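Local coordinates for protein pumilio homology domain family member 4 (Saccharomyces cerevisiae, PDB 3BWT) that binds mRNA through its Pumilio homology domain, an array of helical Pumilio repeats, and may affect diploid formation in yeast, at residues A[53-58]-A[88-93]; A[248-253]-A[285-290]. One frame throughout, in Å; residues are numbered along the deposited sequence.

Interaction 1. Residues A[53-58]-A[88-93]; sequences ELMTDS and VEISLN
T56 and N93 meet where two short helices end, at the junction of Pumilio repeats 2 and 3 in the α-helical PUF fold. Their CA atoms lie 6.0 Å apart. The amide of N93 comes up against CA and CB of T56, and the two side chains cross at a slant. N93 ND2 gives a weak hydrogen bond to T56 O, 3.1 Å long and well bent at 125°. CG of N93 is anti to its backbone N (chi1 177°), which brings the amide to T56. The methyl CG2 of T56 reaches across to helix 87-92. T56 CG2 lies 3.8 Å from N93 CB and 3.9 Å from I90 CA. Deeper in, M55 and I90 make the apolar part of the contact. M55 SD is 3.7 Å from I90 CD1, with I90 CG2 slightly further off. Both side chains then rest on helix 96-106, M55 on A99 and L103, I90 on L100. M55 also touches I64 of helix 60-70. Polar bonds within each repeat probably help to hold the two turns. D57 OD2 caps F59 N and G60 N, and N93 OD1 caps H95 N and G96 N. The N93 amide faces both ways: OD1 bonds within its own repeat, while ND2 makes the weak bond to the repeat before. T56 OG1 takes the position between backbone N and carbonyl carbon (chi1 55°) and bonds back to V52 O.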
loop_
_atom_site.group_PDB
_atom_site.type_symbol
_atom_site.label_atom_id
_atom_site.label_comp_id
_atom_site.label_asym_id
_atom_site.label_seq_id
_atom_site.Cartn_x
_atom_site.Cartn_y
_atom_site.Cartn_z
ATOM N N GLU A 53 8.756 -26.088 -5.105
ATOM C CA GLU A 53 8.344 -26.223 -6.453
ATOM C C GLU A 53 6.875 -26.271 -6.645
ATOM O O GLU A 53 6.394 -25.895 -7.657
ATOM C CB GLU A 53 9.092 -27.339 -7.123
ATOM C CG GLU A 53 8.835 -27.576 -8.524
ATOM C CD GLU A 53 9.662 -28.649 -9.045
ATOM O OE1 GLU A 53 10.432 -29.192 -8.294
ATOM O OE2 GLU A 53 9.548 -28.979 -10.192
ATOM N N LEU A 54 6.160 -26.691 -5.637
ATOM C CA LEU A 54 4.708 -26.642 -5.671
ATOM C C LEU A 54 4.187 -25.265 -5.296
ATOM O O LEU A 54 3.086 -24.894 -5.685
ATOM C CB LEU A 54 4.095 -27.694 -4.750
ATOM C CG LEU A 54 4.482 -29.128 -5.072
ATOM C CD1 LEU A 54 3.782 -30.095 -4.146
ATOM C CD2 LEU A 54 4.158 -29.432 -6.525
ATOM N N MET A 55 4.983 -24.510 -4.548
ATOM C CA MET A 55 4.596 -23.169 -4.122
ATOM C C MET A 55 4.634 -22.202 -5.284
ATOM O O MET A 55 3.827 -21.279 -5.369
ATOM C CB MET A 55 5.541 -22.658 -3.041
ATOM C CG MET A 55 5.128 -22.998 -1.628
ATOM S SD MET A 55 6.171 -22.176 -0.405
ATOM C CE MET A 55 5.198 -22.405 1.077
ATOM N N THR A 56 5.600 -22.410 -6.169
ATOM C CA THR A 56 5.814 -21.522 -7.296
ATOM C C THR A 56 5.144 -22.095 -8.544
ATOM O O THR A 56 5.433 -21.691 -9.674
ATOM C CB THR A 56 7.315 -21.300 -7.539
ATOM O OG1 THR A 56 7.969 -22.560 -7.699
ATOM C CG2 THR A 56 7.931 -20.589 -6.373
ATOM N N ASP A 57 4.242 -23.045 -8.332
ATOM C CA ASP A 57 3.545 -23.684 -9.438
ATOM C C ASP A 57 2.159 -23.095 -9.592
ATOM O O ASP A 57 1.529 -22.699 -8.602
ATOM C CB ASP A 57 3.445 -25.189 -9.218
ATOM C CG ASP A 57 2.778 -25.885 -10.372
ATOM O OD1 ASP A 57 3.437 -26.069 -11.424
ATOM O OD2 ASP A 57 1.589 -26.231 -10.241
ATOM N N SER A 58 1.667 -23.049 -10.824
ATOM C CA SER A 58 0.428 -22.330 -11.098
ATOM C C SER A 58 -0.807 -22.941 -10.428
ATOM O O SER A 58 -1.728 -22.220 -10.069
ATOM C CB SER A 58 0.214 -22.172 -12.607
ATOM O OG SER A 58 -0.390 -23.325 -13.151
ATOM N N VAL A 88 13.159 -15.833 -1.316
ATOM C CA VAL A 88 13.316 -14.853 -2.389
ATOM C C VAL A 88 12.748 -15.404 -3.690
ATOM O O VAL A 88 11.955 -14.756 -4.367
ATOM C CB VAL A 88 14.795 -14.447 -2.604
ATOM C CG1 VAL A 88 14.964 -13.747 -3.929
ATOM C CG2 VAL A 88 15.269 -13.553 -1.470
ATOM N N GLU A 89 13.164 -16.613 -4.033
ATOM C CA GLU A 89 12.671 -17.266 -5.229
ATOM C C GLU A 89 11.151 -17.341 -5.204
ATOM O O GLU A 89 10.492 -17.068 -6.202
ATOM C CB GLU A 89 13.255 -18.671 -5.336
ATOM C CG GLU A 89 12.710 -19.466 -6.501
ATOM C CD GLU A 89 13.045 -20.933 -6.413
ATOM O OE1 GLU A 89 13.928 -21.319 -5.599
ATOM O OE2 GLU A 89 12.410 -21.698 -7.160
ATOM N N ILE A 90 10.604 -17.715 -4.054
ATOM C CA ILE A 90 9.169 -17.905 -3.905
ATOM C C ILE A 90 8.420 -16.579 -3.975
ATOM O O ILE A 90 7.365 -16.494 -4.592
ATOM C CB ILE A 90 8.834 -18.622 -2.588
ATOM C CG1 ILE A 90 9.573 -19.960 -2.510
ATOM C CG2 ILE A 90 7.342 -18.837 -2.455
ATOM C CD1 ILE A 90 9.442 -20.654 -1.183
ATOM N N SER A 91 8.979 -15.549 -3.351
ATOM C CA SER A 91 8.360 -14.231 -3.305
ATOM C C SER A 91 8.336 -13.513 -4.655
ATOM O O SER A 91 7.474 -12.666 -4.889
ATOM C CB SER A 91 9.076 -13.346 -2.291
ATOM O OG SER A 91 8.902 -13.832 -0.978
ATOM N N LEU A 92 9.285 -13.835 -5.532
ATOM C CA LEU A 92 9.353 -13.198 -6.835
ATOM C C LEU A 92 8.325 -13.794 -7.793
ATOM O O LEU A 92 7.927 -13.150 -8.767
ATOM C CB LEU A 92 10.758 -13.315 -7.421
ATOM C CG LEU A 92 11.895 -12.602 -6.688
ATOM C CD1 LEU A 92 13.131 -12.564 -7.576
ATOM C CD2 LEU A 92 11.509 -11.190 -6.262
ATOM N N ASN A 93 7.887 -15.010 -7.486
ATOM C CA ASN A 93 6.937 -15.760 -8.302
ATOM C C ASN A 93 5.493 -15.341 -8.031
ATOM O O ASN A 93 5.096 -15.150 -6.878
ATOM C CB ASN A 93 7.128 -17.262 -8.031
ATOM C CG ASN A 93 6.144 -18.143 -8.787
ATOM O OD1 ASN A 93 4.984 -18.283 -8.403
ATOM N ND2 ASN A 93 6.623 -18.781 -9.840
#

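Interaction 2. Residues A[248-253]-A[285-290]; sequences VIEKIL and NYVLQT
The carboxylate of E250 meets T290 face on. T290 OG1 stands over one face of the group, 3.4 Å from E250 CD. T290 OG1 is 3.1 Å from E250 OE2, a weak hydrogen bond that is not settled, because Y286 O is also within reach of the same proton. At the OE2 end of the carboxylate lies Y286 O, 3.5 Å from E250 OE2, with Y286 CB a little further off. The Y286 side chain leads away from E250. The E250 chain bends at chi2 (-144°), and its CG passes V287 CG2. Below this polar layer the contact is apolar. V287 CG1 meets two side chains of the other helix, 4.0 Å from I249 CG2 and 3.9 Å from L253 CD1. T290 CG2, anti to its backbone N, packs 3.6 Å from L253 CB. The two helices run side by side: the axes of the two segments approach to 9.9 Å and are 6° from parallel. This is the stacking of successive Pumilio repeats, here 7 on 8. In PUF proteins such helices line the concave RNA-binding surface, so E250 and Y286 probably lie at or near it. Helix 256-279 backs I249 and L253 through M262, while S240 of helix 236-240 touches both I249 and V287. On the outer flanks, helix 205-219 packs against V248 and I252, and helix 322-328 meets Y286 and Q289 through R326.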
loop_
_atom_site.group_PDB
_atom_site.type_symbol
_atom_site.label_atom_id
_atom_site.label_comp_id
_atom_site.label_asym_id
_atom_site.label_seq_id
_atom_site.Cartn_x
_atom_site.Cartn_y
_atom_site.Cartn_z
ATOM N N VAL A 248 -0.889 16.634 -3.124
ATOM C CA VAL A 248 -0.690 16.951 -1.726
ATOM C C VAL A 248 -1.426 18.238 -1.348
ATOM O O VAL A 248 -2.105 18.295 -0.328
ATOM C CB VAL A 248 0.814 17.070 -1.390
ATOM C CG1 VAL A 248 1.001 17.430 0.072
ATOM C CG2 VAL A 248 1.530 15.766 -1.702
ATOM N N ILE A 249 -1.304 19.272 -2.168
ATOM C CA ILE A 249 -1.996 20.516 -1.861
ATOM C C ILE A 249 -3.495 20.258 -1.678
ATOM O O ILE A 249 -4.079 20.676 -0.674
ATOM C CB ILE A 249 -1.747 21.599 -2.921
ATOM C CG1 ILE A 249 -0.260 21.948 -2.986
ATOM C CG2 ILE A 249 -2.540 22.834 -2.589
ATOM C CD1 ILE A 249 0.232 22.758 -1.815
ATOM N N GLU A 250 -4.099 19.559 -2.639
ATOM C CA GLU A 250 -5.498 19.123 -2.551
ATOM C C GLU A 250 -5.798 18.296 -1.303
ATOM O O GLU A 250 -6.861 18.428 -0.690
ATOM C CB GLU A 250 -5.867 18.282 -3.771
ATOM C CG GLU A 250 -6.500 19.055 -4.912
ATOM C CD GLU A 250 -7.561 18.238 -5.626
ATOM O OE1 GLU A 250 -7.819 17.090 -5.191
ATOM O OE2 GLU A 250 -8.139 18.739 -6.613
ATOM N N LYS A 251 -4.870 17.420 -0.945
ATOM C CA LYS A 251 -5.048 16.583 0.226
ATOM C C LYS A 251 -5.210 17.461 1.464
ATOM O O LYS A 251 -6.091 17.234 2.289
ATOM C CB LYS A 251 -3.859 15.644 0.397
ATOM C CG LYS A 251 -3.983 14.761 1.616
ATOM C CD LYS A 251 -5.283 14.000 1.572
ATOM C CE LYS A 251 -5.427 13.115 2.773
ATOM N NZ LYS A 251 -6.524 12.126 2.574
ATOM N N ILE A 252 -4.346 18.464 1.576
ATOM C CA ILE A 252 -4.402 19.445 2.652
ATOM C C ILE A 252 -5.670 20.308 2.574
ATOM O O ILE A 252 -6.329 20.553 3.591
ATOM C CB ILE A 252 -3.155 20.345 2.635
ATOM C CG1 ILE A 252 -1.920 19.548 3.043
ATOM C CG2 ILE A 252 -3.340 21.525 3.560
ATOM C CD1 ILE A 252 -0.619 20.125 2.519
ATOM N N LEU A 253 -6.015 20.760 1.371
ATOM C CA LEU A 253 -7.241 21.537 1.188
ATOM C C LEU A 253 -8.466 20.747 1.627
ATOM O O LEU A 253 -9.496 21.327 1.953
ATOM C CB LEU A 253 -7.419 21.968 -0.271
ATOM C CG LEU A 253 -6.514 23.090 -0.770
ATOM C CD1 LEU A 253 -6.857 23.435 -2.206
ATOM C CD2 LEU A 253 -6.639 24.311 0.136
ATOM N N ASN A 285 -5.958 24.261 -11.901
ATOM C CA ASN A 285 -7.382 24.470 -12.102
ATOM C C ASN A 285 -8.200 23.679 -11.089
ATOM O O ASN A 285 -9.006 24.251 -10.359
ATOM C CB ASN A 285 -7.795 24.083 -13.518
ATOM C CG ASN A 285 -9.191 24.568 -13.868
ATOM O OD1 ASN A 285 -9.359 25.628 -14.480
ATOM N ND2 ASN A 285 -10.202 23.803 -13.471
ATOM N N TYR A 286 -7.986 22.365 -11.049
ATOM C CA TYR A 286 -8.689 21.481 -10.110
ATOM C C TYR A 286 -8.476 21.876 -8.661
ATOM O O TYR A 286 -9.389 21.780 -7.850
ATOM C CB TYR A 286 -8.233 20.032 -10.273
ATOM C CG TYR A 286 -8.534 19.453 -11.615
ATOM C CD1 TYR A 286 -9.795 18.960 -11.906
ATOM C CD2 TYR A 286 -7.554 19.394 -12.600
ATOM C CE1 TYR A 286 -10.083 18.425 -13.147
ATOM C CE2 TYR A 286 -7.830 18.856 -13.846
ATOM C CZ TYR A 286 -9.099 18.378 -14.117
ATOM O OH TYR A 286 -9.383 17.850 -15.357
ATOM N N VAL A 287 -7.248 22.272 -8.348
ATOM C CA VAL A 287 -6.891 22.766 -7.031
ATOM C C VAL A 287 -7.665 24.039 -6.721
ATOM O O VAL A 287 -8.151 24.240 -5.608
ATOM C CB VAL A 287 -5.396 23.075 -6.973
ATOM C CG1 VAL A 287 -5.019 23.701 -5.629
ATOM C CG2 VAL A 287 -4.598 21.810 -7.239
ATOM N N LEU A 288 -7.772 24.899 -7.722
ATOM C CA LEU A 288 -8.540 26.123 -7.595
ATOM C C LEU A 288 -9.993 25.789 -7.307
ATOM O O LEU A 288 -10.636 26.440 -6.486
ATOM C CB LEU A 288 -8.449 26.952 -8.880
ATOM C CG LEU A 288 -9.181 28.292 -8.785
ATOM C CD1 LEU A 288 -8.857 28.952 -7.448
ATOM C CD2 LEU A 288 -8.836 29.208 -9.955
ATOM N N GLN A 289 -10.504 24.776 -7.999
ATOM C CA GLN A 289 -11.892 24.382 -7.844
ATOM C C GLN A 289 -12.110 23.768 -6.476
ATOM O O GLN A 289 -13.167 23.921 -5.873
ATOM C CB GLN A 289 -12.303 23.392 -8.924
ATOM C CG GLN A 289 -13.765 23.005 -8.849
ATOM C CD GLN A 289 -14.173 22.073 -9.965
ATOM O OE1 GLN A 289 -13.352 21.693 -10.800
ATOM N NE2 GLN A 289 -15.445 21.687 -9.984
ATOM N N THR A 290 -11.099 23.065 -5.987
ATOM C CA THR A 290 -11.156 22.530 -4.642
ATOM C C THR A 290 -11.207 23.675 -3.642
ATOM O O THR A 290 -11.979 23.632 -2.688
ATOM C CB THR A 290 -9.962 21.632 -4.339
ATOM O OG1 THR A 290 -10.148 20.385 -5.008
ATOM C CG2 THR A 290 -9.864 21.370 -2.852
#

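From the N terminus, the chain passes through 53-58 in repeat 2. It returns 29 residues later, mostly helical, to close interaction 1 at 88-93 in repeat 3. It then runs on through the middle repeats. Interaction 2 opens at 248-253 in repeat 7 and closes at 285-290 in repeat 8, after 31 intervening residues. The two loops follow in series and neither nest nor cross. The centres of interaction 1 and interaction 2 are about 43 Å apart, on opposite sides of the chain's centre. The nearest atoms of interaction 1 and interaction 2 are about 29 Å apart. Each joins neighbouring repeats, one pair toward each end of the same Pumilio homology domain.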